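Local atomic coordinates of kojibiose phosphorylase (Gut metagenome, PDB entry 6W0P), a protein that belongs to glycoside hydrolase family 65, built from an N-terminal beta domain, a central helical catalytic domain and a small C-terminal domain. Residues 6-11 with 23-28; 80-85 with 404-409; 145-150 with 291-296; 484-489 with 587-592. All coordinates share one frame; numbering follows the deposited sequence.

Interaction 1: 6-11 with 23-28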
# COMPACT_ATOMS: atom_id res chain seq x y z
N LYS A 6 18.23 -29.68 5.67
CA LYS A 6 17.51 -30.56 6.63
C LYS A 6 17.28 -31.89 5.91
O LYS A 6 16.18 -32.11 5.36
CB LYS A 6 16.21 -29.91 7.12
CG LYS A 6 16.38 -28.85 8.21
CD LYS A 6 17.03 -27.56 7.74
CE LYS A 6 16.22 -26.85 6.68
NZ LYS A 6 16.86 -25.60 6.22
N ARG A 7 18.32 -32.71 5.90
CA ARG A 7 18.38 -34.00 5.18
C ARG A 7 17.66 -35.06 6.02
O ARG A 7 18.26 -35.52 7.00
CB ARG A 7 19.85 -34.37 4.96
CG ARG A 7 20.07 -35.78 4.43
CD ARG A 7 19.47 -35.93 3.05
NE ARG A 7 20.03 -34.94 2.14
CZ ARG A 7 21.14 -35.10 1.40
NH1 ARG A 7 21.82 -36.24 1.41
NH2 ARG A 7 21.55 -34.10 0.63
N TYR A 8 16.42 -35.42 5.68
CA TYR A 8 15.67 -36.49 6.39
C TYR A 8 15.24 -37.59 5.41
O TYR A 8 14.74 -38.63 5.94
CB TYR A 8 14.45 -35.93 7.12
CG TYR A 8 13.25 -35.58 6.26
CD1 TYR A 8 13.22 -34.42 5.51
CD2 TYR A 8 12.12 -36.38 6.23
CE1 TYR A 8 12.11 -34.07 4.75
CE2 TYR A 8 11.00 -36.05 5.48
CZ TYR A 8 11.00 -34.89 4.73
OH TYR A 8 9.90 -34.54 3.98
N LEU A 9 15.45 -37.42 4.10
CA LEU A 9 15.01 -38.41 3.08
C LEU A 9 16.20 -39.26 2.62
O LEU A 9 17.31 -38.74 2.52
CB LEU A 9 14.32 -37.68 1.92
CG LEU A 9 13.01 -37.01 2.32
CD1 LEU A 9 12.44 -36.17 1.19
CD2 LEU A 9 11.98 -38.04 2.75
N GLU A 10 15.96 -40.54 2.37
CA GLU A 10 16.98 -41.46 1.82
C GLU A 10 17.39 -40.98 0.42
O GLU A 10 16.55 -40.41 -0.33
CB GLU A 10 16.47 -42.90 1.77
CG GLU A 10 16.11 -43.47 3.13
CD GLU A 10 17.07 -43.15 4.26
OE1 GLU A 10 16.60 -42.73 5.33
OE2 GLU A 10 18.29 -43.31 4.06
N THR A 11 18.66 -41.23 0.11
CA THR A 11 19.32 -40.93 -1.18
C THR A 11 19.30 -42.18 -2.06
O THR A 11 20.05 -43.11 -1.76
CB THR A 11 20.75 -40.46 -0.94
OG1 THR A 11 20.63 -39.28 -0.15
CG2 THR A 11 21.46 -40.15 -2.24
N PRO A 23 7.07 -36.52 12.06
CA PRO A 23 5.91 -35.67 12.26
C PRO A 23 6.17 -34.20 11.90
O PRO A 23 5.30 -33.60 11.33
CB PRO A 23 5.58 -35.83 13.75
CG PRO A 23 6.11 -37.21 14.09
CD PRO A 23 7.36 -37.34 13.25
N ASP A 24 7.37 -33.70 12.24
CA ASP A 24 7.79 -32.29 12.09
C ASP A 24 7.98 -31.94 10.60
O ASP A 24 8.04 -30.72 10.30
CB ASP A 24 9.05 -32.00 12.91
CG ASP A 24 10.16 -33.02 12.70
OD1 ASP A 24 9.84 -34.22 12.65
OD2 ASP A 24 11.35 -32.61 12.60
N LYS A 25 8.11 -32.94 9.72
CA LYS A 25 8.24 -32.77 8.25
C LYS A 25 6.92 -33.09 7.55
O LYS A 25 6.94 -33.21 6.35
CB LYS A 25 9.32 -33.70 7.69
CG LYS A 25 10.68 -33.56 8.35
CD LYS A 25 11.19 -32.15 8.34
CE LYS A 25 12.58 -32.06 8.92
NZ LYS A 25 13.07 -30.66 8.97
N SER A 26 5.83 -33.26 8.30
CA SER A 26 4.51 -33.72 7.78
C SER A 26 4.16 -32.92 6.51
O SER A 26 3.93 -33.53 5.48
CB SER A 26 3.44 -33.61 8.84
OG SER A 26 2.14 -33.56 8.27
N MET A 27 4.15 -31.60 6.58
CA MET A 27 3.76 -30.76 5.42
C MET A 27 4.89 -30.68 4.38
O MET A 27 4.58 -30.51 3.20
CB MET A 27 3.34 -29.36 5.88
CG MET A 27 1.90 -29.34 6.48
SD MET A 27 1.39 -27.69 7.05
CE MET A 27 1.53 -26.76 5.52
N VAL A 28 6.16 -30.85 4.79
CA VAL A 28 7.33 -30.86 3.86
C VAL A 28 7.18 -32.06 2.92
O VAL A 28 7.29 -31.86 1.72
CB VAL A 28 8.68 -30.88 4.60
CG1 VAL A 28 9.84 -31.20 3.67
CG2 VAL A 28 8.94 -29.57 5.33

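Interaction 2: 80-85 with 404-409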
# COMPACT_ATOMS: atom_id res chain seq x y z
N LYS A 80 -8.64 -5.01 -6.60
CA LYS A 80 -9.61 -4.98 -5.47
C LYS A 80 -9.92 -6.42 -5.08
O LYS A 80 -10.23 -6.65 -3.92
CB LYS A 80 -10.90 -4.25 -5.87
CG LYS A 80 -10.73 -2.80 -6.32
CD LYS A 80 -12.03 -2.00 -6.28
CE LYS A 80 -11.86 -0.53 -6.56
NZ LYS A 80 -13.00 0.27 -6.03
N ARG A 81 -9.81 -7.36 -6.02
CA ARG A 81 -10.23 -8.77 -5.84
C ARG A 81 -9.23 -9.72 -6.53
O ARG A 81 -9.31 -9.90 -7.76
CB ARG A 81 -11.68 -8.86 -6.31
CG ARG A 81 -12.33 -10.23 -6.15
CD ARG A 81 -13.69 -10.26 -6.82
NE ARG A 81 -14.48 -9.05 -6.58
CZ ARG A 81 -15.30 -8.48 -7.47
NH1 ARG A 81 -15.44 -8.98 -8.68
NH2 ARG A 81 -15.96 -7.38 -7.14
N THR A 82 -8.33 -10.32 -5.74
CA THR A 82 -7.34 -11.31 -6.21
C THR A 82 -8.08 -12.60 -6.59
O THR A 82 -9.28 -12.73 -6.25
CB THR A 82 -6.25 -11.55 -5.16
OG1 THR A 82 -5.16 -12.21 -5.82
CG2 THR A 82 -6.73 -12.36 -3.97
N HIS A 83 -7.41 -13.50 -7.29
CA HIS A 83 -7.97 -14.85 -7.58
C HIS A 83 -6.88 -15.88 -7.33
O HIS A 83 -5.70 -15.48 -7.21
CB HIS A 83 -8.58 -14.90 -8.98
CG HIS A 83 -7.56 -14.81 -10.06
ND1 HIS A 83 -7.09 -13.61 -10.52
CD2 HIS A 83 -6.93 -15.77 -10.75
CE1 HIS A 83 -6.22 -13.83 -11.47
NE2 HIS A 83 -6.08 -15.15 -11.62
N PHE A 84 -7.30 -17.14 -7.21
CA PHE A 84 -6.43 -18.26 -6.75
C PHE A 84 -7.03 -19.60 -7.22
O PHE A 84 -8.27 -19.70 -7.31
CB PHE A 84 -6.26 -18.18 -5.23
CG PHE A 84 -7.50 -17.77 -4.48
CD1 PHE A 84 -8.48 -18.70 -4.17
CD2 PHE A 84 -7.69 -16.46 -4.07
CE1 PHE A 84 -9.63 -18.33 -3.49
CE2 PHE A 84 -8.84 -16.08 -3.40
CZ PHE A 84 -9.82 -17.02 -3.12
N THR A 85 -6.15 -20.56 -7.52
CA THR A 85 -6.44 -22.00 -7.77
C THR A 85 -6.95 -22.60 -6.46
O THR A 85 -6.31 -22.38 -5.44
CB THR A 85 -5.18 -22.71 -8.28
OG1 THR A 85 -4.63 -21.95 -9.35
CG2 THR A 85 -5.42 -24.11 -8.80
N LYS A 404 -6.18 -12.05 -15.63
CA LYS A 404 -6.32 -10.75 -14.93
C LYS A 404 -5.20 -10.60 -13.90
O LYS A 404 -4.72 -11.62 -13.37
CB LYS A 404 -7.67 -10.63 -14.21
CG LYS A 404 -8.87 -10.63 -15.13
CD LYS A 404 -10.15 -10.29 -14.43
CE LYS A 404 -11.29 -10.16 -15.42
NZ LYS A 404 -12.58 -10.50 -14.77
N GLU A 405 -4.83 -9.36 -13.60
CA GLU A 405 -3.82 -9.09 -12.55
C GLU A 405 -4.38 -9.62 -11.22
O GLU A 405 -5.50 -9.26 -10.86
CB GLU A 405 -3.45 -7.61 -12.50
CG GLU A 405 -2.36 -7.33 -11.50
CD GLU A 405 -1.07 -8.06 -11.81
OE1 GLU A 405 -0.35 -7.59 -12.71
OE2 GLU A 405 -0.80 -9.11 -11.18
N ALA A 406 -3.61 -10.46 -10.53
CA ALA A 406 -3.97 -10.98 -9.19
C ALA A 406 -3.10 -10.33 -8.10
O ALA A 406 -3.45 -10.41 -6.93
CB ALA A 406 -3.86 -12.48 -9.16
N CYS A 407 -2.00 -9.70 -8.48
CA CYS A 407 -1.08 -8.99 -7.55
C CYS A 407 -1.70 -7.64 -7.17
O CYS A 407 -1.90 -6.79 -8.06
CB CYS A 407 0.27 -8.78 -8.20
SG CYS A 407 1.36 -7.78 -7.17
N ASN A 408 -1.95 -7.44 -5.88
CA ASN A 408 -2.65 -6.23 -5.37
C ASN A 408 -1.62 -5.24 -4.80
O ASN A 408 -2.05 -4.23 -4.17
CB ASN A 408 -3.75 -6.58 -4.37
CG ASN A 408 -3.25 -7.15 -3.06
OD1 ASN A 408 -2.05 -7.19 -2.82
ND2 ASN A 408 -4.15 -7.61 -2.21
N LEU A 409 -0.32 -5.50 -5.02
CA LEU A 409 0.75 -4.54 -4.65
C LEU A 409 1.03 -3.68 -5.87
O LEU A 409 1.74 -4.15 -6.79
CB LEU A 409 2.00 -5.27 -4.14
CG LEU A 409 1.82 -6.11 -2.87
CD1 LEU A 409 3.13 -6.80 -2.47
CD2 LEU A 409 1.31 -5.27 -1.71
O HOH W 1 -7.63 -10.95 -9.63

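Interaction 3: 145-150 with 291-296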
# COMPACT_ATOMS: atom_id res chain seq x y z
N LEU A 145 -1.54 -40.64 -10.53
CA LEU A 145 -2.30 -39.81 -11.49
C LEU A 145 -1.91 -40.29 -12.89
O LEU A 145 -0.70 -40.45 -13.14
CB LEU A 145 -2.00 -38.33 -11.24
CG LEU A 145 -2.24 -37.83 -9.81
CD1 LEU A 145 -2.00 -36.34 -9.72
CD2 LEU A 145 -3.65 -38.15 -9.33
N ASP A 146 -2.89 -40.60 -13.73
CA ASP A 146 -2.66 -41.09 -15.12
C ASP A 146 -2.01 -39.96 -15.92
O ASP A 146 -2.61 -38.90 -15.99
CB ASP A 146 -3.97 -41.54 -15.77
CG ASP A 146 -3.81 -42.42 -17.00
OD1 ASP A 146 -2.96 -42.10 -17.87
OD2 ASP A 146 -4.57 -43.41 -17.09
N MET A 147 -0.82 -40.17 -16.47
CA MET A 147 -0.06 -39.07 -17.13
C MET A 147 -0.54 -38.84 -18.56
O MET A 147 -0.29 -37.73 -19.04
CB MET A 147 1.44 -39.35 -17.16
CG MET A 147 2.02 -39.50 -15.78
SD MET A 147 1.79 -38.06 -14.72
CE MET A 147 2.88 -36.90 -15.52
N SER A 148 -1.23 -39.80 -19.19
CA SER A 148 -1.78 -39.70 -20.58
C SER A 148 -3.27 -39.30 -20.54
O SER A 148 -3.61 -38.25 -21.12
CB SER A 148 -1.58 -40.98 -21.35
OG SER A 148 -0.40 -41.64 -20.90
N ASP A 149 -4.13 -40.11 -19.92
CA ASP A 149 -5.58 -39.82 -19.77
C ASP A 149 -5.77 -39.12 -18.43
O ASP A 149 -6.12 -39.80 -17.46
CB ASP A 149 -6.43 -41.09 -19.88
CG ASP A 149 -6.27 -41.79 -21.22
OD1 ASP A 149 -6.68 -41.19 -22.22
OD2 ASP A 149 -5.70 -42.92 -21.25
N CYS A 150 -5.51 -37.81 -18.38
CA CYS A 150 -5.13 -37.07 -17.14
C CYS A 150 -6.35 -36.80 -16.25
O CYS A 150 -6.15 -36.41 -15.08
CB CYS A 150 -4.40 -35.78 -17.48
SG CYS A 150 -2.96 -36.06 -18.54
N LYS A 291 5.57 -46.15 -18.99
CA LYS A 291 5.73 -45.98 -20.46
C LYS A 291 5.80 -44.48 -20.77
O LYS A 291 6.66 -44.09 -21.56
CB LYS A 291 4.59 -46.67 -21.21
CG LYS A 291 4.95 -47.24 -22.58
CD LYS A 291 3.74 -47.36 -23.48
CE LYS A 291 3.33 -46.04 -24.11
NZ LYS A 291 3.82 -45.92 -25.51
N PHE A 292 4.95 -43.66 -20.15
CA PHE A 292 4.97 -42.18 -20.29
C PHE A 292 6.29 -41.60 -19.75
O PHE A 292 6.89 -40.79 -20.46
CB PHE A 292 3.80 -41.56 -19.55
CG PHE A 292 3.82 -40.05 -19.51
CD1 PHE A 292 4.60 -39.38 -18.58
CD2 PHE A 292 3.03 -39.31 -20.37
CE1 PHE A 292 4.59 -38.00 -18.52
CE2 PHE A 292 3.02 -37.93 -20.30
CZ PHE A 292 3.79 -37.28 -19.37
N PHE A 293 6.74 -41.98 -18.55
CA PHE A 293 7.99 -41.42 -17.97
C PHE A 293 9.23 -41.90 -18.75
O PHE A 293 10.20 -41.10 -18.84
CB PHE A 293 8.09 -41.73 -16.48
CG PHE A 293 7.23 -40.83 -15.63
CD1 PHE A 293 7.62 -39.51 -15.42
CD2 PHE A 293 6.06 -41.29 -15.06
CE1 PHE A 293 6.84 -38.68 -14.63
CE2 PHE A 293 5.28 -40.46 -14.29
CZ PHE A 293 5.66 -39.15 -14.09
N ASN A 294 9.25 -43.14 -19.24
CA ASN A 294 10.40 -43.69 -20.00
C ASN A 294 10.66 -42.78 -21.21
O ASN A 294 11.81 -42.44 -21.45
CB ASN A 294 10.19 -45.12 -20.50
CG ASN A 294 10.26 -46.17 -19.41
OD1 ASN A 294 10.74 -45.93 -18.30
ND2 ASN A 294 9.75 -47.36 -19.71
N HIS A 295 9.61 -42.41 -21.94
CA HIS A 295 9.67 -41.48 -23.10
C HIS A 295 10.35 -40.17 -22.66
O HIS A 295 11.31 -39.77 -23.34
CB HIS A 295 8.27 -41.30 -23.70
CG HIS A 295 8.21 -40.23 -24.74
ND1 HIS A 295 8.51 -40.48 -26.07
CD2 HIS A 295 7.90 -38.92 -24.65
CE1 HIS A 295 8.36 -39.36 -26.76
NE2 HIS A 295 8.00 -38.39 -25.90
N PHE A 296 9.90 -39.55 -21.56
CA PHE A 296 10.42 -38.23 -21.11
C PHE A 296 11.85 -38.40 -20.60
O PHE A 296 12.62 -37.45 -20.84
CB PHE A 296 9.45 -37.50 -20.16
CG PHE A 296 8.31 -36.86 -20.92
CD1 PHE A 296 7.06 -37.47 -21.01
CD2 PHE A 296 8.51 -35.68 -21.65
CE1 PHE A 296 6.04 -36.91 -21.76
CE2 PHE A 296 7.49 -35.13 -22.40
CZ PHE A 296 6.26 -35.74 -22.46

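Interaction 4: 484-489 with 587-592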
# COMPACT_ATOMS: atom_id res chain seq x y z
N ASN A 484 13.58 5.59 -13.28
CA ASN A 484 13.50 5.92 -14.72
C ASN A 484 14.69 5.29 -15.44
O ASN A 484 15.73 5.17 -14.82
CB ASN A 484 13.46 7.42 -14.92
CG ASN A 484 12.42 8.10 -14.06
OD1 ASN A 484 11.29 7.64 -13.97
ND2 ASN A 484 12.79 9.23 -13.49
N HIS A 485 14.51 4.91 -16.70
CA HIS A 485 15.60 4.39 -17.57
C HIS A 485 16.15 3.10 -16.93
O HIS A 485 17.41 2.95 -16.89
CB HIS A 485 16.67 5.46 -17.77
CG HIS A 485 16.11 6.81 -18.10
ND1 HIS A 485 15.04 6.96 -18.93
CD2 HIS A 485 16.50 8.06 -17.73
CE1 HIS A 485 14.80 8.25 -19.10
NE2 HIS A 485 15.67 8.95 -18.36
N ASN A 486 15.25 2.23 -16.43
CA ASN A 486 15.65 0.85 -16.06
C ASN A 486 16.07 0.15 -17.35
O ASN A 486 15.27 0.12 -18.32
CB ASN A 486 14.57 0.08 -15.32
CG ASN A 486 14.86 -1.40 -15.25
OD1 ASN A 486 14.28 -2.17 -16.00
ND2 ASN A 486 15.74 -1.79 -14.33
N THR A 487 17.31 -0.34 -17.40
CA THR A 487 17.91 -0.84 -18.65
C THR A 487 17.22 -2.14 -19.05
O THR A 487 16.92 -2.27 -20.22
CB THR A 487 19.43 -0.96 -18.52
OG1 THR A 487 19.83 0.36 -18.16
CG2 THR A 487 20.07 -1.43 -19.81
N TYR A 488 16.91 -3.03 -18.11
CA TYR A 488 16.17 -4.26 -18.47
C TYR A 488 14.88 -3.89 -19.21
O TYR A 488 14.61 -4.42 -20.31
CB TYR A 488 15.82 -5.11 -17.24
CG TYR A 488 15.16 -6.40 -17.63
CD1 TYR A 488 13.79 -6.49 -17.84
CD2 TYR A 488 15.93 -7.52 -17.89
CE1 TYR A 488 13.19 -7.68 -18.22
CE2 TYR A 488 15.35 -8.72 -18.27
CZ TYR A 488 13.98 -8.81 -18.44
OH TYR A 488 13.45 -9.99 -18.88
N THR A 489 14.07 -3.00 -18.63
CA THR A 489 12.78 -2.56 -19.22
C THR A 489 13.00 -2.00 -20.64
O THR A 489 12.30 -2.45 -21.59
CB THR A 489 12.09 -1.58 -18.27
OG1 THR A 489 11.91 -2.19 -16.99
CG2 THR A 489 10.77 -1.07 -18.81
N GLN A 587 18.08 -9.42 -7.33
CA GLN A 587 18.20 -10.52 -8.30
C GLN A 587 18.70 -9.93 -9.61
O GLN A 587 18.76 -8.72 -9.77
CB GLN A 587 16.86 -11.23 -8.44
CG GLN A 587 15.76 -10.36 -9.07
CD GLN A 587 14.38 -10.98 -8.92
OE1 GLN A 587 13.72 -10.82 -7.91
NE2 GLN A 587 13.92 -11.68 -9.95
N PRO A 588 19.09 -10.77 -10.58
CA PRO A 588 19.58 -10.26 -11.86
C PRO A 588 18.62 -9.24 -12.49
O PRO A 588 17.44 -9.52 -12.64
CB PRO A 588 19.70 -11.53 -12.70
CG PRO A 588 19.97 -12.60 -11.67
CD PRO A 588 19.11 -12.23 -10.48
N ASP A 589 19.16 -8.09 -12.86
CA ASP A 589 18.43 -7.04 -13.62
C ASP A 589 19.20 -6.82 -14.92
O ASP A 589 18.81 -7.41 -15.94
CB ASP A 589 18.21 -5.84 -12.69
CG ASP A 589 17.11 -4.91 -13.13
OD1 ASP A 589 17.22 -4.43 -14.29
OD2 ASP A 589 16.15 -4.66 -12.32
N VAL A 590 20.34 -6.12 -14.87
CA VAL A 590 21.26 -6.01 -16.03
C VAL A 590 21.67 -7.42 -16.46
O VAL A 590 21.64 -7.73 -17.68
CB VAL A 590 22.49 -5.15 -15.70
CG1 VAL A 590 23.59 -5.31 -16.74
CG2 VAL A 590 22.11 -3.70 -15.52
N LEU A 591 22.06 -8.26 -15.50
CA LEU A 591 22.61 -9.62 -15.78
C LEU A 591 21.50 -10.53 -16.32
O LEU A 591 21.82 -11.52 -17.01
CB LEU A 591 23.24 -10.19 -14.50
CG LEU A 591 24.56 -9.54 -14.05
CD1 LEU A 591 25.28 -10.44 -13.06
CD2 LEU A 591 25.47 -9.23 -15.24
N MET A 592 20.25 -10.20 -16.02
CA MET A 592 19.09 -10.91 -16.60
C MET A 592 19.05 -10.67 -18.13
O MET A 592 18.98 -11.64 -18.86
CB MET A 592 17.77 -10.44 -15.99
CG MET A 592 16.64 -11.36 -16.31
SD MET A 592 16.91 -12.96 -15.49
CE MET A 592 15.81 -13.99 -16.45
O HOH W 2 18.65 -2.71 -15.66

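Interaction 1: 6-11 with 23-28
The Y8 ring is filled on both faces: K25 of the second segment lies over one, and its own neighbour L9 covers the opposite face with CG. K25 CG sits 3.6 Å from the centroid of the Y8 ring and only 3° off its normal, a CH-pi contact over the middle of the ring, while K25 CB rests 3.6 Å from Y8 CZ. At the ring edge, in its plane, lies K6 O.

A bend at chi2 of K25 (-55°) lays its methylenes along the ring, after which the chain runs straight on and brings NZ to 3.7 Å from K6 CB. V28 comes in obliquely at the phenol end, with CG1 3.4 Å from Y8 OH and 3.8 Å from Y8 CE1. That hydroxyl is hydrogen-bonded to S29, one residue further along helix 26-32, which ties the ring to the first turn of the helix.

The ammonium of K6 turns aside to I4, D655 and N658, and its NZ remains 6.9 Å from K25 NZ. No hydrogen bond joins the two segments. The link between the N-terminal loop and the helix start therefore rests on aliphatic carbon against an aromatic face, while the polar ends of K6 and Y8 bond to residues beyond the segments.

Interaction 2: 80-85 with 404-409
K404 O, hydrogen-bonded to T400, lies at the edge of the H83 imidazole, near its plane, 3.3 Å from H83 CE1. The contact joins a beta hairpin strand, 83-85, which pairs antiparallel with 64-66 in the N-terminal part of the family 65 fold, to the loop that precedes helix 410-413 of the central catalytic domain. The side chain of K404 leads elsewhere, its NZ hydrogen-bonded to Y66 on the partner strand of the hairpin.

E405 contributes its backbone oxygen, which accepts a hydrogen bond from a water at 3.0 Å. The same water donates to R81 O and lies 2.9 Å from H83 ND1 in the plane of the ring, bridging the two segments. H83 is thus held from two sides, because its NE2 is hydrogen-bonded to the backbone of R401 and N402. The carboxylate of E405 turns back on its own loop, where OE2 accepts from C407 N at 3.0 Å, met on the anti side.

A406 stands opposite T82, their CA atoms 4.5 Å apart. Its methyl CB fits between the two side chains, 3.6 Å from H83 CE1 and equally far from T82 OG1. With chi1 at -164°, T82 carries its hydroxyl across to the loop backbone, the one direct hydrogen bond between the segments: T82 OG1 donates to A406 O over 2.7 Å, at a C=O...donor angle of 128° and tilted 16° from the carbonyl plane.

Interaction 3: 145-150 with 291-296
M147 packs its CB onto one face of the F292 ring, 3.4 Å from the centroid of that ring and 10° off its normal, a CH-pi contact close to the ring centre. Bends at chi2 and chi3 (-59° and -70°) bring the thioether round the rim of F292 toward F293: M147 CE ends 3.6 Å from F292 CE1, and M147 CG reaches 3.7 Å from F293 CE2. The sulfur lies obliquely to both rings, a Met-aromatic contact with each, with M147 SD 5.2 Å from the F292 centroid and 5.0 Å from that of F293. F296, one turn along the helix, covers the other face of F292 toward its rim.

The turn that presents M147 is shaped by D146. Its OD1 accepts from S148 N at 3.2 Å through the anti lone pair, an Asx turn, and from D149 N at 3.1 Å from above the carboxylate plane. Further out, D146 OD2 forms a salt bridge with K288, which also pairs with D149, and N289 is hydrogen-bonded to M147 N; both partners belong to the same helix.

The contact thus seats the turn between strands 135-145 and 152-161 on helix 282-300, whose F292 and F293 also touch I322 of helix 308-324.

Interaction 4: 484-489 with 587-592
With chi1 at 167° in N486 and -161° in D589, each side chain extends anti to its backbone N and the two polar groups come together between the starts of two helices. N486 ND2 donates to D589 OD1 over 3.0 Å at an N-H...acceptor angle of 154°. The acceptor lies in the amide plane, whereas the donor meets the carboxylate on its syn side, a little out of plane; the amide and carboxylate planes are turned nearly perpendicular.

The other end of the amide caps its own helix. N486 OD1 accepts from T489 N at 2.8 Å and from T489 OG1 at 2.6 Å, which approach from opposite faces of the amide plane. Three bonds therefore fix the rotation of this N-cap side chain.

D589 OD1 has a second donor, a water at 2.6 Å that in turn accepts from Y488 N. D589 OD2 is bound by the backbone N of D477, leaving both carboxylate oxygens engaged in this buried setting. Beside the polar cluster, Y488 and M592 run alongside each other, pointing the same way, with Y488 CE2 3.5 Å from M592 CG.

The helices joined at their N-terminal ends are 487-504 and 590-596. F593 and L596 of the latter continue the packing on Y488, while helix 603-613 packs on V590 and L591, and helix 624-634 on P588 and L591, within the central catalytic domain.

Overall arrangement
The four contacts are separate sites, none touching another. Interaction 2 links the N-terminal part of the chain directly to the central catalytic domain, and interaction 4 lies wholly within that domain, their centres 25 Å apart and nearest atoms about 13 Å. Interaction 3 seats a turn of the large antiparallel sheet on helix 282-300; in sequence it falls between the two segments of interaction 2, yet the two lie on opposite sides of the chain's centre, 33 Å between their centres. Interaction 1, a short-range contact near the chain start, is 27 Å from interaction 3 between centres. Interactions 3 and 4 are farthest apart, at 40 Å between centres.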